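Putative DNA binding protein (Bacteroides thetaiotaomicron VPI-5482, PDB 3HTN) is a metal-binding protein of the PCC (DUF296) family that may bind DNA, and holds nickel in this crystal form. Local coordinates at the interface of chains A and B. Residues are numbered along the deposited sequence; one frame, centred on the assembly and turned at random. Chains: chain A/B, Putative DNA binding protein.

The three contacts are pieces of one interface between two copies of the protein in a deposited trimer. Contact 1 lies in the middle, with the centre of its C-alpha atoms about 10 Å from that of contact 2 and about 11 Å from that of contact 3; contacts 2 and 3 are about 19 Å apart. Contacts 1 and 2 share A:Ile19, whose branches serve both. Strand 120-127 of chain A and strand 142-146 of chain B each run from contact 1 into contact 3. A charged centre is thus flanked by two more apolar patches, an arrangement that could help to hold the deposited trimer together.

Contact 1: the interface of chains A and B. Residues chain A 19, 49, 122; chain B 83-84, 95, 134, 145.
A:Glu122 reaches from strand 120-127 of chain A into chain B and is gripped there by B:Arg134, B:Asn84 and B:His95. Its CG lies beside the backbone N (chi1 -62°) and the chain runs on extended, carrying the carboxylate across the interface. B:Arg134 comes from the opposite direction, end-on: NH1 gives a salt bridge to A:Glu122 OE2 at 2.9 Å, and NH2 a nearly straight hydrogen bond to A:Glu122 OE1 at 3.0 Å. Both carboxylate oxygens lie in the guanidinium plane, yet the two flat groups are turned 46° apart, so the arginine meets the oxygens from above the carboxylate plane. A:Glu122 OE1 also accepts from B:Asn84 ND2 at 2.9 Å, on its anti lone pair, and from B:His95 ND1 at 2.8 Å, from the face of the carboxylate opposite to the arginine. Together with NH1 on OE2, these bonds would hold the carboxylate against rotation; water 2 bridges OE2 to the backbone N of B:Tyr145. B:Tyr145 has its CE1 over the guanidinium face of B:Arg134, toward the rim, which probably helps to hold the arginine in place. Its CE2 packs on A:Glu122 CG, and A:Ile19 CG2 touches the same carbon. Over the centre of the B:His95 ring sits the methyl CD1 of A:Ile49, 3.7 Å from the centroid. B:His95 is a metal ligand; its ND1 bond to A:Glu122 orients the imidazole, would probably polarise it, and may couple the metal site to subunit contact.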
ATOM      1  N   ILE A  19      -8.268   1.284  14.268  1.00 16.49           N
ATOM      2  CA  ILE A  19      -7.043   0.518  14.283  1.00 15.86           C
ATOM      3  C   ILE A  19      -7.466  -0.840  14.804  1.00 16.35           C
ATOM      4  O   ILE A  19      -7.945  -0.937  15.939  1.00 17.96           O
ATOM      5  CB  ILE A  19      -5.961   1.141  15.199  1.00 17.28           C
ATOM      6  CG1 ILE A  19      -5.721   2.607  14.822  1.00 21.88           C
ATOM      7  CG2 ILE A  19      -4.695   0.346  15.147  1.00 20.00           C
ATOM      8  CD1 ILE A  19      -5.629   2.906  13.355  1.00 26.59           C
ATOM      9  N   ILE A  49      -0.416  -4.596   7.961  1.00 15.94           N
ATOM     10  CA  ILE A  49       0.775  -5.437   7.990  1.00 16.31           C
ATOM     11  C   ILE A  49       0.636  -6.444   9.119  1.00 15.97           C
ATOM     12  O   ILE A  49      -0.231  -6.320  10.009  1.00 17.03           O
ATOM     13  CB  ILE A  49       2.080  -4.574   8.151  1.00 14.33           C
ATOM     14  CG1 ILE A  49       2.053  -3.724   9.437  1.00 15.13           C
ATOM     15  CG2 ILE A  49       2.302  -3.689   6.941  1.00 15.94           C
ATOM     16  CD1 ILE A  49       3.403  -3.085   9.789  1.00 17.42           C
ATOM     17  N   GLU A 122      -1.994  -5.919  12.208  1.00 16.07           N
ATOM     18  CA  GLU A 122      -2.199  -4.495  12.520  1.00 16.24           C
ATOM     19  C   GLU A 122      -2.774  -3.816  11.308  1.00 14.33           C
ATOM     20  O   GLU A 122      -2.079  -3.632  10.324  1.00 14.56           O
ATOM     21  CB  GLU A 122      -0.852  -3.894  12.910  1.00 16.11           C
ATOM     22  CG  GLU A 122      -0.273  -4.555  14.163  1.00 16.21           C
ATOM     23  CD  GLU A 122       1.134  -4.131  14.514  1.00 17.28           C
ATOM     24  OE1 GLU A 122       1.629  -3.133  13.945  1.00 18.18           O
ATOM     25  OE2 GLU A 122       1.723  -4.797  15.396  1.00 16.95           O
TER
ATOM     26  N   GLY B  83       3.466   1.212   7.207  1.00 15.76           N
ATOM     27  CA  GLY B  83       3.683   1.001   8.587  1.00 18.13           C
ATOM     28  C   GLY B  83       2.855   1.875   9.469  1.00 15.25           C
ATOM     29  O   GLY B  83       1.992   2.631   9.020  1.00 15.74           O
ATOM     30  N   ASN B  84       3.128   1.730  10.744  1.00 15.80           N
ATOM     31  CA  ASN B  84       2.387   2.481  11.714  1.00 15.58           C
ATOM     32  C   ASN B  84       3.288   3.033  12.782  1.00 15.84           C
ATOM     33  O   ASN B  84       4.453   2.669  12.926  1.00 16.19           O
ATOM     34  CB  ASN B  84       1.269   1.617  12.291  1.00 15.04           C
ATOM     35  CG  ASN B  84       1.753   0.307  12.839  1.00 15.75           C
ATOM     36  OD1 ASN B  84       2.606   0.272  13.721  1.00 16.13           O
ATOM     37  ND2 ASN B  84       1.188  -0.799  12.337  1.00 16.18           N
ATOM     38  N   HIS B  95       6.630   0.583  13.315  1.00 15.67           N
ATOM     39  CA  HIS B  95       6.576  -0.760  12.781  1.00 16.11           C
ATOM     40  C   HIS B  95       6.383  -0.615  11.270  1.00 15.33           C
ATOM     41  O   HIS B  95       5.318  -0.195  10.836  1.00 15.12           O
ATOM     42  CB  HIS B  95       5.440  -1.545  13.420  1.00 16.22           C
ATOM     43  CG  HIS B  95       5.415  -2.984  13.033  1.00 17.21           C
ATOM     44  ND1 HIS B  95       4.310  -3.776  13.230  1.00 18.32           N
ATOM     45  CD2 HIS B  95       6.352  -3.777  12.460  1.00 20.66           C
ATOM     46  CE1 HIS B  95       4.568  -5.000  12.796  1.00 23.39           C
ATOM     47  NE2 HIS B  95       5.796  -5.022  12.316  1.00 20.61           N
ATOM     48  N   ARG B 134       1.860  -0.255  23.229  1.00 19.51           N
ATOM     49  CA  ARG B 134       2.067  -1.682  23.016  1.00 20.77           C
ATOM     50  C   ARG B 134       2.573  -2.328  24.283  1.00 20.79           C
ATOM     51  O   ARG B 134       3.106  -1.658  25.168  1.00 22.02           O
ATOM     52  CB  ARG B 134       3.118  -1.912  21.934  1.00 20.96           C
ATOM     53  CG  ARG B 134       2.695  -1.578  20.530  1.00 22.53           C
ATOM     54  CD  ARG B 134       3.887  -1.579  19.608  1.00 20.60           C
ATOM     55  NE  ARG B 134       3.506  -1.159  18.260  1.00 18.82           N
ATOM     56  CZ  ARG B 134       2.994  -1.959  17.337  1.00 18.46           C
ATOM     57  NH1 ARG B 134       2.830  -3.243  17.578  1.00 20.35           N
ATOM     58  NH2 ARG B 134       2.664  -1.458  16.170  1.00 19.21           N
ATOM     59  N   TYR B 145       0.049  -4.406  20.055  1.00 18.79           N
ATOM     60  CA  TYR B 145      -0.836  -3.299  20.414  1.00 18.24           C
ATOM     61  C   TYR B 145      -1.627  -3.611  21.698  1.00 18.36           C
ATOM     62  O   TYR B 145      -2.113  -4.728  21.871  1.00 21.05           O
ATOM     63  CB  TYR B 145      -1.855  -3.051  19.325  1.00 19.08           C
ATOM     64  CG  TYR B 145      -1.477  -2.189  18.130  1.00 16.81           C
ATOM     65  CD1 TYR B 145      -0.770  -1.019  18.270  1.00 20.85           C
ATOM     66  CD2 TYR B 145      -1.983  -2.477  16.869  1.00 17.94           C
ATOM     67  CE1 TYR B 145      -0.503  -0.194  17.171  1.00 20.29           C
ATOM     68  CE2 TYR B 145      -1.751  -1.652  15.784  1.00 18.22           C
ATOM     69  CZ  TYR B 145      -1.010  -0.517  15.933  1.00 19.48           C
ATOM     70  OH  TYR B 145      -0.786   0.343  14.891  1.00 18.58           O
TER
HETATM   71  O   HOH W   1      -1.028  -0.941  10.360  1.00 17.61           O
HETATM   72  O   HOH W   2       0.126  -5.683  17.505  1.00 17.94           O

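Contact 2: the interface of chains A and B. Residues chain A 12, 14, 19; chain B 128, 130-132, 147.
Strands 9-14 and 17-22 of chain A meet loop residues of chain B, B:Tyr128 to B:Ile132 on one side and B:Phe147, near the C-terminus, on the other, in this part of the PCC-domain interface. A:Lys12 lies along chain B with its CG opposite the backbone N (chi1 -178°) and the chain straight as far as CE. Its CB rests over one face of the B:Phe147 ring, toward the rim, 3.8 Å from CD1. Further out, its CD meets B:Ile132 CG1 at 3.8 Å, the two side chains crossing obliquely. A bend at chi4 (61°) turns NZ between two waters. Water 3 links this amine to B:Glu130 OE1 and the carbonyl O of B:Arg131; water 4 links it to B:Phe147 O. A:Lys12 NZ and B:Glu130 OE1 are 4.1 Å apart, too far for a direct salt bridge, though their opposite charges may still attract. A:Ile14 crosses B:Tyr128 at about a right angle, its CD1 touching ring carbon CD2 at 3.7 Å, while its CG2 packs on B:Glu130 CG. From the opposite direction, A:Ile19 brings CD1 to B:Tyr128 CE2 at 3.6 Å. A:Ile19 CG2 meets B:Phe147 CZ at 3.8 Å. B:Ile132 CD1 lies against both A:Ile14 CD1 and A:Ile19 CG1, which also neighbour each other.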
ATOM      1  N   LYS A  12      -9.343   0.161  18.225  1.00 17.09           N
ATOM      2  CA  LYS A  12      -9.445   1.512  18.741  1.00 16.23           C
ATOM      3  C   LYS A  12     -10.035   2.413  17.670  1.00 16.18           C
ATOM      4  O   LYS A  12      -9.519   2.485  16.574  1.00 19.56           O
ATOM      5  CB  LYS A  12      -8.074   2.043  19.166  1.00 16.94           C
ATOM      6  CG  LYS A  12      -8.089   3.437  19.758  1.00 20.50           C
ATOM      7  CD  LYS A  12      -6.679   3.830  20.161  1.00 22.62           C
ATOM      8  CE  LYS A  12      -6.656   5.218  20.757  1.00 23.99           C
ATOM      9  NZ  LYS A  12      -7.504   5.309  21.982  1.00 26.77           N
ATOM     10  N   ILE A  14     -10.639   5.917  15.991  1.00 19.26           N
ATOM     11  CA  ILE A  14     -10.002   7.241  15.903  1.00 22.23           C
ATOM     12  C   ILE A  14     -10.652   7.982  14.744  1.00 20.15           C
ATOM     13  O   ILE A  14     -10.276   7.790  13.597  1.00 20.71           O
ATOM     14  CB  ILE A  14      -8.492   7.203  15.683  1.00 21.93           C
ATOM     15  CG1 ILE A  14      -7.790   6.370  16.762  1.00 27.04           C
ATOM     16  CG2 ILE A  14      -7.962   8.660  15.726  1.00 25.49           C
ATOM     17  CD1 ILE A  14      -6.302   6.240  16.566  1.00 26.24           C
ATOM     18  N   ILE A  19      -8.268   1.284  14.268  1.00 16.49           N
ATOM     19  CA  ILE A  19      -7.043   0.518  14.283  1.00 15.86           C
ATOM     20  C   ILE A  19      -7.466  -0.840  14.804  1.00 16.35           C
ATOM     21  O   ILE A  19      -7.945  -0.937  15.939  1.00 17.96           O
ATOM     22  CB  ILE A  19      -5.961   1.141  15.199  1.00 17.28           C
ATOM     23  CG1 ILE A  19      -5.721   2.607  14.822  1.00 21.88           C
ATOM     24  CG2 ILE A  19      -4.695   0.346  15.147  1.00 20.00           C
ATOM     25  CD1 ILE A  19      -5.629   2.906  13.355  1.00 26.59           C
TER
ATOM     26  N   TYR B 128      -2.554  10.684  13.997  1.00 15.83           N
ATOM     27  CA  TYR B 128      -3.848  10.418  14.624  1.00 15.89           C
ATOM     28  C   TYR B 128      -4.124  11.252  15.879  1.00 17.65           C
ATOM     29  O   TYR B 128      -5.256  11.238  16.355  1.00 18.39           O
ATOM     30  CB  TYR B 128      -3.969   8.955  15.039  1.00 16.41           C
ATOM     31  CG  TYR B 128      -3.855   7.916  13.952  1.00 18.32           C
ATOM     32  CD1 TYR B 128      -4.185   8.178  12.628  1.00 17.69           C
ATOM     33  CD2 TYR B 128      -3.446   6.634  14.285  1.00 18.54           C
ATOM     34  CE1 TYR B 128      -4.106   7.196  11.670  1.00 16.74           C
ATOM     35  CE2 TYR B 128      -3.354   5.647  13.331  1.00 18.35           C
ATOM     36  CZ  TYR B 128      -3.670   5.938  12.034  1.00 15.78           C
ATOM     37  OH  TYR B 128      -3.584   4.963  11.064  1.00 20.67           O
ATOM     38  N   GLU B 130      -3.497  10.686  18.948  1.00 15.37           N
ATOM     39  CA  GLU B 130      -3.972   9.787  19.996  1.00 19.37           C
ATOM     40  C   GLU B 130      -2.861   8.885  20.467  1.00 16.55           C
ATOM     41  O   GLU B 130      -2.140   8.292  19.669  1.00 16.97           O
ATOM     42  CB  GLU B 130      -5.040   8.864  19.438  1.00 20.38           C
ATOM     43  CG  GLU B 130      -6.347   9.536  19.157  1.00 29.95           C
ATOM     44  CD  GLU B 130      -7.239   9.652  20.355  1.00 37.39           C
ATOM     45  OE1 GLU B 130      -6.819   9.324  21.491  1.00 45.01           O
ATOM     46  OE2 GLU B 130      -8.392  10.071  20.143  1.00 52.16           O
ATOM     47  N   ARG B 131      -2.746   8.726  21.764  1.00 16.02           N
ATOM     48  CA  ARG B 131      -1.827   7.777  22.339  1.00 20.01           C
ATOM     49  C   ARG B 131      -2.280   6.337  22.025  1.00 21.76           C
ATOM     50  O   ARG B 131      -3.463   5.979  22.218  1.00 22.32           O
ATOM     51  CB  ARG B 131      -1.773   8.002  23.839  1.00 23.09           C
ATOM     52  CG  ARG B 131      -0.708   7.248  24.538  1.00 27.29           C
ATOM     53  CD  ARG B 131      -0.614   7.669  26.010  1.00 30.47           C
ATOM     54  NE  ARG B 131      -0.158   6.507  26.755  1.00 42.42           N
ATOM     55  CZ  ARG B 131      -0.938   5.492  27.117  1.00 41.05           C
ATOM     56  NH1 ARG B 131      -2.243   5.465  26.821  1.00 46.29           N
ATOM     57  NH2 ARG B 131      -0.381   4.482  27.754  1.00 39.30           N
ATOM     58  N   ILE B 132      -1.348   5.524  21.517  1.00 18.85           N
ATOM     59  CA  ILE B 132      -1.551   4.095  21.258  1.00 19.51           C
ATOM     60  C   ILE B 132      -0.280   3.409  21.739  1.00 20.99           C
ATOM     61  O   ILE B 132       0.798   3.703  21.247  1.00 17.84           O
ATOM     62  CB  ILE B 132      -1.762   3.742  19.789  1.00 19.14           C
ATOM     63  CG1 ILE B 132      -3.038   4.392  19.256  1.00 21.34           C
ATOM     64  CG2 ILE B 132      -1.861   2.203  19.636  1.00 18.95           C
ATOM     65  CD1 ILE B 132      -3.360   4.009  17.810  1.00 21.71           C
ATOM     66  N   PHE B 147      -4.509  -1.564  23.515  1.00 24.17           N
ATOM     67  CA  PHE B 147      -5.353  -0.380  23.471  1.00 25.02           C
ATOM     68  C   PHE B 147      -5.915   0.021  24.831  1.00 27.85           C
ATOM     69  O   PHE B 147      -6.403   1.137  24.966  1.00 29.83           O
ATOM     70  CB  PHE B 147      -6.512  -0.575  22.481  1.00 23.51           C
ATOM     71  CG  PHE B 147      -6.072  -0.855  21.066  1.00 21.28           C
ATOM     72  CD1 PHE B 147      -5.161  -0.026  20.411  1.00 23.43           C
ATOM     73  CD2 PHE B 147      -6.572  -1.943  20.380  1.00 23.17           C
ATOM     74  CE1 PHE B 147      -4.765  -0.282  19.122  1.00 21.71           C
ATOM     75  CE2 PHE B 147      -6.172  -2.208  19.092  1.00 23.24           C
ATOM     76  CZ  PHE B 147      -5.267  -1.381  18.462  1.00 21.91           C
TER
HETATM   77  O   HOH W   3      -5.707   7.313  22.988  1.00 30.95           O
HETATM   78  O   HOH W   4      -7.873   2.978  23.416  1.00 53.78           O

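Contact 3: the interface of chains A and B. Residues chain A 24, 119-120; chain B 140, 142.
With CG swung away from the backbone N (chi1 -159°) and OD1 nearly eclipsing CA about chi2 (7°), which sends ND2 outward, A:Asn24 points its amide nitrogen at B:Leu140, whose own CG lies beside the backbone N. The two side chains come from opposite directions. A:Asn24 ND2 touches both branches of the B:Leu140 fork, at 3.7 Å from CD2 and 3.8 Å from CD1, a van der Waals contact of the amide nitrogen with the two methyls. The other end of the amide is held within chain A: A:Gly119 N donates to A:Asn24 OD1 at 2.9 Å, 166° at the hydrogen. That donor stands well above the carbonyl plane, off the lone pairs, but the bond still ties the loop of A:Asn24 to the turn before strand 120-127 and helps to fix which end of the amide faces B:Leu140. A:Gly119, whose phi is positive, presents its CA, without a side chain, to a methyl of B:Leu142, at the start of strand 142-146. That methyl carbon, CD1 of B:Leu142, rests 3.9 Å from A:Gly119 CA.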
ATOM      1  N   ASN A  24      -4.015 -13.454  17.496  1.00 15.84           N
ATOM      2  CA  ASN A  24      -3.104 -14.396  16.906  1.00 16.08           C
ATOM      3  C   ASN A  24      -3.852 -15.688  16.562  1.00 16.65           C
ATOM      4  O   ASN A  24      -4.904 -16.010  17.151  1.00 18.07           O
ATOM      5  CB  ASN A  24      -1.971 -14.701  17.873  1.00 17.22           C
ATOM      6  CG  ASN A  24      -0.738 -15.245  17.187  1.00 18.18           C
ATOM      7  OD1 ASN A  24      -0.663 -15.288  15.959  1.00 18.97           O
ATOM      8  ND2 ASN A  24       0.243 -15.682  17.986  1.00 17.44           N
ATOM      9  N   GLY A 119       1.702 -14.244  14.704  1.00 16.05           N
ATOM     10  CA  GLY A 119       2.446 -13.050  15.112  1.00 16.41           C
ATOM     11  C   GLY A 119       1.423 -11.942  15.295  1.00 16.88           C
ATOM     12  O   GLY A 119       0.362 -12.168  15.891  1.00 18.49           O
ATOM     13  N   ALA A 120       1.722 -10.763  14.757  1.00 16.48           N
ATOM     14  CA  ALA A 120       0.892  -9.574  14.861  1.00 17.78           C
ATOM     15  C   ALA A 120       0.031  -9.411  13.643  1.00 16.68           C
ATOM     16  O   ALA A 120       0.312  -9.983  12.575  1.00 17.70           O
ATOM     17  CB  ALA A 120       1.795  -8.343  15.017  1.00 18.84           C
TER
ATOM     18  N   LEU B 140       5.395 -14.626  22.784  1.00 22.72           N
ATOM     19  CA  LEU B 140       5.717 -14.435  21.375  1.00 21.19           C
ATOM     20  C   LEU B 140       7.049 -13.770  21.109  1.00 19.74           C
ATOM     21  O   LEU B 140       7.600 -13.947  20.028  1.00 21.02           O
ATOM     22  CB  LEU B 140       4.637 -13.594  20.704  1.00 23.23           C
ATOM     23  CG  LEU B 140       3.222 -14.151  20.757  1.00 24.66           C
ATOM     24  CD1 LEU B 140       2.296 -13.211  19.989  1.00 25.44           C
ATOM     25  CD2 LEU B 140       3.155 -15.563  20.197  1.00 24.28           C
ATOM     26  N   LEU B 142       7.224 -10.458  20.964  1.00 20.14           N
ATOM     27  CA  LEU B 142       6.767  -9.356  20.143  1.00 18.97           C
ATOM     28  C   LEU B 142       6.023  -8.296  20.949  1.00 17.75           C
ATOM     29  O   LEU B 142       5.393  -8.582  21.954  1.00 20.21           O
ATOM     30  CB  LEU B 142       5.817  -9.887  19.072  1.00 19.75           C
ATOM     31  CG  LEU B 142       6.384 -10.873  18.042  1.00 20.33           C
ATOM     32  CD1 LEU B 142       5.269 -11.413  17.159  1.00 21.41           C
ATOM     33  CD2 LEU B 142       7.506 -10.256  17.187  1.00 22.14           C
TER